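Local coordinates for LINE-1 retrotransposable element ORF1 protein (Homo sapiens, PDB 2W7A) that binds single-stranded nucleic acid, including its own LINE-1 transcript, as a chaperone essential for retrotransposition, this chain being its central RNA recognition motif domain, at residues A[4-9]-A[95-100]; A[32-37]-A[86-91]; A[41-46]-A[67-72]; A[48-53]-A[61-66]. One frame throughout, in Å; residues are numbered along the deposited sequence. Where two conformers were deposited one is given.

Contact 1. Residues A[4-9]-A[95-100]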
# COMPACT_ATOMS: atom_id res chain seq x y z
N GLY A 4 4.46 12.36 2.03
CA GLY A 4 3.15 11.75 1.80
C GLY A 4 3.16 10.33 1.25
O GLY A 4 2.10 9.75 1.03
N ASN A 5 4.35 9.78 1.01
CA ASN A 5 4.48 8.43 0.44
C ASN A 5 4.66 7.36 1.51
O ASN A 5 5.41 7.56 2.48
CB ASN A 5 5.75 8.28 -0.41
CG ASN A 5 5.70 8.98 -1.75
OD1 ASN A 5 4.68 9.48 -2.17
ND2 ASN A 5 6.84 9.03 -2.40
N LEU A 6 3.99 6.23 1.33
CA LEU A 6 4.44 5.02 1.99
C LEU A 6 4.73 3.94 1.00
O LEU A 6 4.35 4.04 -0.18
CB LEU A 6 3.48 4.56 3.03
CG LEU A 6 2.11 4.12 2.72
CD1 LEU A 6 2.04 2.79 2.00
CD2 LEU A 6 1.28 3.99 4.04
N ARG A 7 5.45 2.93 1.48
CA ARG A 7 5.78 1.75 0.72
C ARG A 7 4.93 0.58 1.22
O ARG A 7 4.88 0.29 2.41
CB ARG A 7 7.27 1.37 0.86
CG ARG A 7 8.19 2.29 0.11
CD ARG A 7 9.70 2.04 0.41
NE ARG A 7 10.50 3.01 -0.33
CZ ARG A 7 10.97 2.85 -1.57
NH1 ARG A 7 10.81 1.73 -2.25
NH2 ARG A 7 11.66 3.83 -2.14
N LEU A 8 4.33 -0.13 0.28
CA LEU A 8 3.59 -1.36 0.50
C LEU A 8 4.46 -2.48 -0.02
O LEU A 8 4.79 -2.53 -1.22
CB LEU A 8 2.26 -1.25 -0.22
CG LEU A 8 1.41 -2.45 -0.45
CD1 LEU A 8 1.10 -3.17 0.86
CD2 LEU A 8 0.12 -1.94 -1.18
N ILE A 9 4.85 -3.37 0.88
CA ILE A 9 5.88 -4.39 0.62
C ILE A 9 5.26 -5.78 0.66
O ILE A 9 4.43 -6.06 1.54
CB ILE A 9 6.99 -4.28 1.69
CG1 ILE A 9 7.64 -2.91 1.62
CG2 ILE A 9 7.95 -5.43 1.59
CD1 ILE A 9 8.70 -2.66 2.69
N ILE A 95 1.44 -8.50 4.56
CA ILE A 95 2.07 -7.44 3.84
C ILE A 95 2.70 -6.47 4.83
O ILE A 95 2.37 -6.54 6.02
CB ILE A 95 1.11 -6.69 2.86
CG1 ILE A 95 -0.12 -6.21 3.60
CG2 ILE A 95 0.72 -7.69 1.72
CD1 ILE A 95 -0.91 -5.19 2.86
N ARG A 96 3.55 -5.55 4.36
CA ARG A 96 4.10 -4.53 5.23
C ARG A 96 3.90 -3.14 4.68
O ARG A 96 3.96 -2.95 3.47
CB ARG A 96 5.58 -4.81 5.51
CG ARG A 96 5.79 -5.97 6.49
CD ARG A 96 7.23 -6.05 6.96
NE ARG A 96 7.63 -4.87 7.72
CZ ARG A 96 8.65 -4.08 7.42
NH1 ARG A 96 9.42 -4.30 6.36
NH2 ARG A 96 8.90 -3.03 8.20
N LEU A 97 3.59 -2.19 5.56
CA LEU A 97 3.53 -0.77 5.25
C LEU A 97 4.65 -0.06 5.98
O LEU A 97 4.77 -0.16 7.19
CB LEU A 97 2.16 -0.22 5.67
CG LEU A 97 0.90 -0.85 5.02
CD1 LEU A 97 -0.38 -0.30 5.68
CD2 LEU A 97 0.83 -0.59 3.50
N THR A 98 5.50 0.65 5.26
CA THR A 98 6.64 1.33 5.86
C THR A 98 6.83 2.69 5.25
O THR A 98 6.21 3.02 4.23
CB THR A 98 7.95 0.54 5.65
OG1 THR A 98 8.35 0.64 4.29
CG2 THR A 98 7.76 -0.89 6.01
N VAL A 99 7.67 3.49 5.87
CA VAL A 99 7.99 4.79 5.33
C VAL A 99 8.74 4.63 4.02
O VAL A 99 9.30 3.59 3.75
CB VAL A 99 8.86 5.61 6.30
CG1 VAL A 99 8.11 5.94 7.59
CG2 VAL A 99 10.17 4.88 6.59
N ASP A 100 8.69 5.66 3.19
CA ASP A 100 9.37 5.61 1.91
C ASP A 100 10.82 6.06 2.13
O ASP A 100 11.10 6.91 2.98
CB ASP A 100 8.63 6.53 0.92
CG ASP A 100 9.24 6.50 -0.49
OD1 ASP A 100 10.01 5.57 -0.81
OD2 ASP A 100 8.93 7.42 -1.29
OXT ASP A 100 11.75 5.57 1.49
O HOH W 1 7.47 8.29 3.79

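Contact 2. Residues A[32-37]-A[86-91]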
# COMPACT_ATOMS: atom_id res chain seq x y z
N GLU A 32 -9.63 -4.75 5.01
CA GLU A 32 -9.21 -5.97 5.72
C GLU A 32 -8.60 -5.69 7.08
O GLU A 32 -8.65 -6.59 7.95
CB GLU A 32 -8.28 -6.80 4.83
CG GLU A 32 -7.91 -8.18 5.33
CD GLU A 32 -7.25 -9.08 4.26
OE1 GLU A 32 -7.41 -8.79 3.01
OE2 GLU A 32 -6.59 -10.08 4.68
N ASN A 33 -8.02 -4.50 7.27
CA ASN A 33 -7.20 -4.22 8.43
C ASN A 33 -7.57 -3.04 9.29
O ASN A 33 -7.29 -3.06 10.50
CB ASN A 33 -5.75 -3.98 7.99
CG ASN A 33 -5.15 -5.23 7.32
OD1 ASN A 33 -4.72 -6.17 8.01
ND2 ASN A 33 -5.14 -5.24 5.98
N PHE A 34 -8.21 -2.03 8.71
CA PHE A 34 -8.37 -0.73 9.39
C PHE A 34 -9.84 -0.27 9.33
O PHE A 34 -10.21 0.60 8.53
CB PHE A 34 -7.50 0.30 8.72
CG PHE A 34 -6.04 -0.10 8.64
CD1 PHE A 34 -5.37 -0.54 9.78
CD2 PHE A 34 -5.37 -0.10 7.43
CE1 PHE A 34 -4.06 -0.97 9.69
CE2 PHE A 34 -4.01 -0.52 7.37
CZ PHE A 34 -3.38 -0.95 8.48
N PRO A 35 -10.70 -0.92 10.12
CA PRO A 35 -12.14 -0.68 9.99
C PRO A 35 -12.60 0.75 10.23
O PRO A 35 -13.61 1.16 9.67
CB PRO A 35 -12.75 -1.69 11.01
CG PRO A 35 -11.62 -1.91 12.06
CD PRO A 35 -10.39 -1.93 11.16
N ASN A 36 -11.93 1.49 11.11
CA ASN A 36 -12.37 2.86 11.32
C ASN A 36 -12.02 3.72 10.12
O ASN A 36 -12.80 4.54 9.70
CB ASN A 36 -11.87 3.38 12.65
CG ASN A 36 -12.62 2.67 13.83
OD1 ASN A 36 -13.81 2.38 13.75
ND2 ASN A 36 -11.93 2.45 14.87
N LEU A 37 -10.86 3.51 9.54
CA LEU A 37 -10.54 4.19 8.30
C LEU A 37 -11.52 3.77 7.17
O LEU A 37 -11.97 4.60 6.39
CB LEU A 37 -9.09 3.89 7.93
CG LEU A 37 -7.97 4.45 8.77
CD1 LEU A 37 -6.65 4.05 8.08
CD2 LEU A 37 -8.11 5.95 8.92
N GLY A 86 0.44 -4.81 14.08
CA GLY A 86 1.42 -5.87 13.92
C GLY A 86 1.29 -6.53 12.56
O GLY A 86 1.79 -6.03 11.54
N ARG A 87 0.62 -7.64 12.51
CA ARG A 87 0.38 -8.36 11.29
C ARG A 87 -0.76 -7.70 10.49
O ARG A 87 -1.88 -7.52 10.98
CB ARG A 87 0.01 -9.79 11.64
CG ARG A 87 -0.24 -10.69 10.44
CD ARG A 87 -0.49 -12.17 10.91
NE ARG A 87 -0.81 -13.13 9.83
CZ ARG A 87 0.05 -13.87 9.15
NH1 ARG A 87 1.37 -13.78 9.30
NH2 ARG A 87 -0.41 -14.68 8.25
N VAL A 88 -0.42 -7.30 9.26
CA VAL A 88 -1.33 -6.65 8.32
C VAL A 88 -1.44 -7.55 7.12
O VAL A 88 -0.42 -8.07 6.68
CB VAL A 88 -0.76 -5.29 7.90
CG1 VAL A 88 -1.68 -4.60 6.88
CG2 VAL A 88 -0.55 -4.33 9.14
N THR A 89 -2.66 -7.83 6.66
CA THR A 89 -2.86 -8.84 5.63
C THR A 89 -3.59 -8.36 4.39
O THR A 89 -4.35 -7.40 4.42
CB THR A 89 -3.51 -10.10 6.18
OG1 THR A 89 -4.77 -9.74 6.68
CG2 THR A 89 -2.73 -10.75 7.32
N LEU A 90 -3.35 -9.06 3.29
CA LEU A 90 -4.03 -8.84 2.03
C LEU A 90 -4.42 -10.23 1.60
O LEU A 90 -3.54 -11.07 1.38
CB LEU A 90 -3.13 -8.16 1.01
CG LEU A 90 -3.77 -8.13 -0.39
CD1 LEU A 90 -5.08 -7.33 -0.47
CD2 LEU A 90 -2.70 -7.60 -1.40
N LYS A 91 -5.73 -10.50 1.52
CA LYS A 91 -6.27 -11.86 1.31
C LYS A 91 -5.63 -12.90 2.25
O LYS A 91 -5.30 -14.04 1.86
CB LYS A 91 -6.15 -12.30 -0.15
CG LYS A 91 -6.63 -11.27 -1.19
CD LYS A 91 -8.03 -10.77 -0.96
CE LYS A 91 -8.31 -9.46 -1.73
NZ LYS A 91 -9.65 -8.88 -1.43
O HOH W 2 -9.18 -8.24 1.06
O HOH W 3 -5.86 -8.54 8.95

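Contact 3. Residues A[41-46]-A[67-72]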
# COMPACT_ATOMS: atom_id res chain seq x y z
N ALA A 41 -13.99 6.47 5.21
CA ALA A 41 -13.83 6.60 3.76
C ALA A 41 -13.25 7.97 3.38
O ALA A 41 -13.74 8.62 2.45
CB ALA A 41 -15.15 6.33 3.01
N ASN A 42 -12.25 8.41 4.14
CA ASN A 42 -11.58 9.66 3.81
C ASN A 42 -10.08 9.47 3.62
O ASN A 42 -9.30 10.35 3.92
CB ASN A 42 -11.83 10.74 4.87
CG ASN A 42 -11.44 12.14 4.38
OD1 ASN A 42 -11.68 12.52 3.21
ND2 ASN A 42 -10.84 12.91 5.28
N VAL A 43 -9.70 8.30 3.15
CA VAL A 43 -8.32 8.09 2.75
C VAL A 43 -8.34 8.51 1.27
O VAL A 43 -9.06 7.96 0.44
CB VAL A 43 -7.89 6.61 2.90
CG1 VAL A 43 -6.40 6.44 2.73
CG2 VAL A 43 -8.38 5.90 4.23
N GLN A 44 -7.57 9.55 0.96
CA GLN A 44 -7.59 10.17 -0.34
C GLN A 44 -6.26 9.78 -0.95
O GLN A 44 -5.34 10.54 -0.99
CB GLN A 44 -7.73 11.70 -0.16
CG GLN A 44 -8.75 12.11 0.96
CD GLN A 44 -8.78 13.60 1.28
OE1 GLN A 44 -9.19 14.40 0.44
NE2 GLN A 44 -8.37 13.98 2.49
N ILE A 45 -6.16 8.52 -1.36
CA ILE A 45 -4.93 8.05 -1.96
C ILE A 45 -4.95 8.72 -3.32
O ILE A 45 -5.98 8.71 -4.03
CB ILE A 45 -4.89 6.52 -1.91
CG1 ILE A 45 -4.52 6.10 -0.48
CG2 ILE A 45 -3.86 5.96 -2.92
CD1 ILE A 45 -4.85 4.66 -0.10
N GLN A 46 -3.88 9.45 -3.62
CA GLN A 46 -3.68 10.11 -4.92
C GLN A 46 -3.04 9.31 -6.07
O GLN A 46 -3.45 9.42 -7.21
CB GLN A 46 -2.72 11.25 -4.74
CG GLN A 46 -3.32 12.41 -4.01
CD GLN A 46 -2.39 13.59 -3.97
OE1 GLN A 46 -1.18 13.45 -4.15
NE2 GLN A 46 -2.95 14.77 -3.73
N VAL A 67 2.57 4.40 -2.42
CA VAL A 67 1.25 4.96 -2.26
C VAL A 67 1.42 6.41 -1.77
O VAL A 67 2.01 6.66 -0.71
CB VAL A 67 0.43 4.11 -1.29
CG1 VAL A 67 -1.01 4.70 -1.14
CG2 VAL A 67 0.45 2.64 -1.68
N ARG A 68 0.95 7.37 -2.57
CA ARG A 68 1.10 8.79 -2.20
C ARG A 68 -0.27 9.28 -1.72
O ARG A 68 -1.25 9.19 -2.41
CB ARG A 68 1.58 9.62 -3.39
CG ARG A 68 1.80 11.10 -3.04
CD ARG A 68 2.53 11.83 -4.18
NE ARG A 68 2.89 13.19 -3.83
CZ ARG A 68 3.27 14.11 -4.71
NH1 ARG A 68 3.36 13.83 -6.01
NH2 ARG A 68 3.58 15.34 -4.29
N PHE A 69 -0.30 9.75 -0.48
CA PHE A 69 -1.50 10.23 0.16
C PHE A 69 -1.64 11.72 -0.07
O PHE A 69 -0.63 12.43 -0.19
CB PHE A 69 -1.44 9.95 1.65
CG PHE A 69 -1.63 8.52 2.01
CD1 PHE A 69 -0.62 7.61 1.87
CD2 PHE A 69 -2.82 8.09 2.51
CE1 PHE A 69 -0.80 6.29 2.22
CE2 PHE A 69 -3.00 6.75 2.85
CZ PHE A 69 -1.99 5.87 2.66
N THR A 70 -2.88 12.18 -0.15
CA THR A 70 -3.13 13.63 -0.24
C THR A 70 -2.68 14.33 1.04
O THR A 70 -2.13 15.46 0.98
CB THR A 70 -4.63 13.87 -0.50
OG1 THR A 70 -5.01 13.17 -1.72
CG2 THR A 70 -4.97 15.35 -0.59
N LYS A 71 -2.91 13.67 2.17
CA LYS A 71 -2.59 14.25 3.50
C LYS A 71 -1.48 13.48 4.18
O LYS A 71 -1.60 12.26 4.35
CB LYS A 71 -3.83 14.28 4.40
CG LYS A 71 -4.90 15.29 3.89
CD LYS A 71 -6.06 15.44 4.85
CE LYS A 71 -5.64 16.11 6.16
NZ LYS A 71 -5.10 17.48 5.94
N VAL A 72 -0.42 14.19 4.56
CA VAL A 72 0.66 13.56 5.31
C VAL A 72 0.15 12.99 6.62
O VAL A 72 0.58 11.91 7.05
CB VAL A 72 1.82 14.58 5.55
CG1 VAL A 72 2.93 14.01 6.41
CG2 VAL A 72 2.35 15.03 4.19

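Contact 4. Residues A[48-53]-A[61-66]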
# COMPACT_ATOMS: atom_id res chain seq x y z
N ILE A 48 -0.79 5.49 -7.00
CA ILE A 48 -0.41 4.13 -6.54
C ILE A 48 0.39 3.51 -7.69
O ILE A 48 -0.17 3.30 -8.75
CB ILE A 48 -1.62 3.13 -6.30
CG1 ILE A 48 -2.65 3.64 -5.31
CG2 ILE A 48 -1.11 1.77 -5.80
CD1 ILE A 48 -3.90 2.82 -5.28
N GLN A 49 1.66 3.14 -7.47
CA GLN A 49 2.43 2.51 -8.53
C GLN A 49 3.54 1.62 -8.00
O GLN A 49 4.14 1.89 -6.96
CB GLN A 49 3.08 3.55 -9.48
CG GLN A 49 4.07 4.42 -8.85
CD GLN A 49 4.24 5.74 -9.61
OE1 GLN A 49 4.55 5.73 -10.78
NE2 GLN A 49 4.04 6.86 -8.93
N ARG A 50 3.84 0.60 -8.78
CA ARG A 50 5.06 -0.17 -8.52
C ARG A 50 6.27 0.67 -8.78
O ARG A 50 6.24 1.55 -9.67
CB ARG A 50 5.12 -1.40 -9.39
CG ARG A 50 4.00 -2.38 -9.15
CD ARG A 50 4.34 -3.43 -8.10
NE ARG A 50 3.21 -4.32 -7.93
CZ ARG A 50 3.17 -5.36 -7.11
NH1 ARG A 50 4.20 -5.66 -6.36
NH2 ARG A 50 2.09 -6.14 -7.11
N THR A 51 7.35 0.41 -8.03
CA THR A 51 8.62 1.10 -8.26
C THR A 51 9.75 0.07 -8.32
O THR A 51 9.76 -0.83 -7.53
CB THR A 51 8.89 2.18 -7.17
OG1 THR A 51 10.07 2.94 -7.53
CG2 THR A 51 9.06 1.58 -5.81
N PRO A 52 10.69 0.21 -9.28
CA PRO A 52 10.62 1.10 -10.41
C PRO A 52 9.56 0.68 -11.43
O PRO A 52 8.89 -0.36 -11.31
CB PRO A 52 12.03 1.00 -11.03
CG PRO A 52 12.47 -0.33 -10.71
CD PRO A 52 11.83 -0.71 -9.39
N GLN A 53 9.44 1.45 -12.49
CA GLN A 53 8.42 1.21 -13.49
C GLN A 53 8.66 -0.04 -14.30
O GLN A 53 7.73 -0.60 -14.84
CB GLN A 53 8.32 2.47 -14.40
CG GLN A 53 7.39 2.32 -15.59
CD GLN A 53 7.67 3.35 -16.64
OE1 GLN A 53 7.92 3.02 -17.81
NE2 GLN A 53 7.69 4.63 -16.23
N THR A 61 12.87 -10.06 -6.41
CA THR A 61 11.80 -9.88 -5.44
C THR A 61 10.72 -8.96 -5.98
O THR A 61 11.01 -8.13 -6.84
CB THR A 61 12.38 -9.29 -4.15
OG1 THR A 61 12.99 -8.02 -4.42
CG2 THR A 61 13.39 -10.25 -3.50
N PRO A 62 9.49 -9.10 -5.51
CA PRO A 62 8.43 -8.21 -5.98
C PRO A 62 8.69 -6.79 -5.65
O PRO A 62 9.18 -6.46 -4.56
CB PRO A 62 7.16 -8.70 -5.25
CG PRO A 62 7.68 -9.42 -4.10
CD PRO A 62 8.95 -10.11 -4.58
N ARG A 63 8.31 -5.91 -6.59
CA ARG A 63 8.53 -4.50 -6.37
C ARG A 63 7.66 -3.98 -5.25
O ARG A 63 6.50 -4.43 -5.07
CB ARG A 63 8.25 -3.71 -7.62
CG ARG A 63 9.25 -3.98 -8.75
CD ARG A 63 8.80 -3.39 -10.04
NE ARG A 63 7.62 -4.03 -10.51
CZ ARG A 63 6.97 -3.67 -11.58
NH1 ARG A 63 7.36 -2.62 -12.28
NH2 ARG A 63 5.92 -4.39 -11.95
N HIS A 64 8.19 -3.00 -4.52
CA HIS A 64 7.36 -2.23 -3.62
C HIS A 64 6.35 -1.43 -4.41
O HIS A 64 6.57 -1.12 -5.58
CB HIS A 64 8.21 -1.25 -2.80
CG HIS A 64 9.22 -1.90 -1.90
ND1 HIS A 64 10.08 -1.17 -1.11
CD2 HIS A 64 9.45 -3.19 -1.62
CE1 HIS A 64 10.82 -2.01 -0.40
NE2 HIS A 64 10.47 -3.24 -0.70
N ILE A 65 5.23 -1.12 -3.77
CA ILE A 65 4.24 -0.24 -4.32
C ILE A 65 4.31 1.06 -3.51
O ILE A 65 4.20 1.04 -2.26
CB ILE A 65 2.82 -0.87 -4.21
CG1 ILE A 65 2.67 -2.12 -5.07
CG2 ILE A 65 1.71 0.15 -4.52
CD1 ILE A 65 1.47 -2.99 -4.74
N ILE A 66 4.48 2.19 -4.21
CA ILE A 66 4.48 3.48 -3.54
C ILE A 66 3.09 4.04 -3.61
O ILE A 66 2.49 4.13 -4.68
CB ILE A 66 5.47 4.46 -4.22
CG1 ILE A 66 6.85 3.83 -4.32
CG2 ILE A 66 5.47 5.79 -3.49
CD1 ILE A 66 7.35 3.28 -3.01
O HOH W 4 3.13 6.52 -6.34
O HOH W 5 10.80 -1.99 -5.31

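Contact 1. Residues A[4-9]-A[95-100]
Ile95 meets Leu8 where the first and last long strands of the RNA recognition motif (RRM) sheet, 5-9 and 93-99, run antiparallel. CD1 of Leu8 and CD1 of Ile95 stand 3.5 Å apart, tighter than usual, on the face covered by helix 19-33. Arg96 falls on the other face; its backbone N and O pair with O and N of Ile9. Leu97 returns to the helix side, where its CD2 lies 3.7 Å from Leu8 CD1 and also reaches Leu6 CD1. Thr98 forms the next hydrogen-bonded pair, with Arg7, its N 2.9 Å from Arg7 O; the Ile9 side chain crosses that of Thr98 at about a right angle, its CD1 touching OG1. Val99 contributes its carbonyl O, which sits at the edge of the Arg7 guanidinium. At Asp100, chi1 (-177°) sets CG anti to the backbone N, close to both Asn5 CB and Arg7 NE. Its OD1 forms a salt bridge 2.7 Å from Arg7 NE, with Arg7 NH2 equally near, guanidinium and carboxylate turned 54° from one another, while Arg7 NH1 bonds His64 ND1. An alanine in place of Arg7 would probably leave OD1 of Asp100 without its charged mate and His64 without this partner. The second side-chain oxygen, OD2, also holds the amino group of Gly1 and accepts on its anti side from Asn5 ND2 at 2.9 Å.

Contact 2. Residues A[32-37]-A[86-91]
The C-terminal end of helix 19-33, the first long helix of the RRM fold, is tied to the edge strand 88-90 by the side chains of Glu32 and Asn33. The Asn33 amide grips both backbone polar atoms of Thr89, much as a neighbouring strand would: its ND2 donates to Thr89 O at 2.8 Å, nearly straight (170°) and onto a lone pair in the carbonyl plane, while its OD1 accepts from Thr89 N at 3.0 Å. A water joins that OD1 to the Thr89 hydroxyl. Val88 CG1 packs 3.6 Å from Asn33 CG. In Glu32, chi1 (-172°) sets CG anti to the backbone N, and the extended chain beyond it carries the carboxylate across Thr89 to the turn that follows. OE1 uses its syn lone pair for Lys91 N at 2.8 Å; OE2 takes the Thr89 hydroxyl, 2.7 Å from OG1, from above the carboxylate plane, and accepts from Gly92 N. Lys91 NZ pairs with Asp28 and reaches Glu32 OE1 through a water. With so many donors round one carboxylate and a lysine nearby, Glu32 is likely to stay ionised, and its bonds to Lys91 N and Gly92 N would hold the turn before strand 93-99.

Contact 3. Residues A[41-46]-A[67-72]
Ile45 lays its CG1 over one face of the Phe69 ring, a CH-pi contact 4.1 Å from the ring centroid and 25° off the normal, displaced toward the rim. Its chi1 (-77°) turns CG1 anti to the carbonyl carbon and thereby over the ring. The two residues form a non-hydrogen-bonded antiparallel pair between the second and third strands of the RRM fold, their side chains alongside each other, pointing the same way. The ring's CE2 edge is approached by CG1 of Val43, in one of that residue's two conformers. Ile45 also meets strand 64-69 through its CG2, 3.6 Å from CG1 of Val67. Polar bonds bracket the apolar group. Gln46 N donates to Arg68 O at 2.9 Å, and Gln44 O is gripped twice by Thr70, from OG1 at 2.7 Å and from the backbone N at 3.1 Å. That double hold pins the chain entering strand 45-51 to the residue just beyond strand 64-69, where Lys71 takes the N-cap position of helix 72-85. On the helix-covered face of the sheet, Leu26 of helix 19-33 touches Ile45 and Val67, whereas Phe69 rests on Met74 and Met78 of helix 72-85; Val67 and Phe69 also touch Leu6 of the neighbouring strand 5-9.

Contact 4. Residues A[48-53]-A[61-66]
Gln49 and Ile66 exchange two backbone hydrogen bonds as strands 48-51 and 64-66 run antiparallel at 143°, with Thr51 N reaching His64 O at 3.0 Å further along, in the hairpin-like pairing of the second and third RRM strands across a long loop. On one face Thr51 CG2 presses against Ile66 CG1 at 3.5 Å, a tight fit. The other face carries Arg50, whose chain bends at chi2 (-91°) and brings CD beside Ile65 CG1. Its guanidinium lies against Ile65, whose CD1 sits over the centre of one face, and NH1 donates to Arg63 O at 2.9 Å. The Arg63 guanidinium lies flat against the base of the Arg50 side chain, with CB of Arg50 3.6 Å above the centre of its plane. Its NH1 donates to Pro52 O at 2.9 Å, just after the cis peptide bond, and weakly to Gln53 O. The two guanidinium planes are 16° from parallel without being stacked, and their like charges are probably offset by Glu13, in a salt bridge with Arg63 NE, and by Glu17, which takes Arg50 NH2. A leucine in place of Arg63 would probably leave Pro52 O without this donor and Glu13 without its salt bridge to Arg63. Toward the core, Ile65 packs on Leu22 of helix 19-33 and on Leu8 of strand 5-9, while Ile66 lies on the opposite face against Asn5 and Arg7.

How the contacts relate
Contacts 1, 3 and 4 are strand pairings of one antiparallel sheet, whereas contact 2 fastens a helix end to its edge. Contacts 1, 2 and 3 are partly buried, contact 1 being the most central, with its centre about 6 Å from that of the chain; contact 4 is a surface contact. Contacts 3 and 4 hold the same two strands, their centres about 17 Å apart, yet one relies on an aromatic ring facing the helices, the other on arginines that bond to backbone carbonyls and are balanced by nearby acids. Contact 1 meets both through strand 5-9 and meets contact 2 through Ile95 and Val88. Backbone ladders dominate in contacts 1 and 4; side-chain-to-backbone bonds carry contact 2.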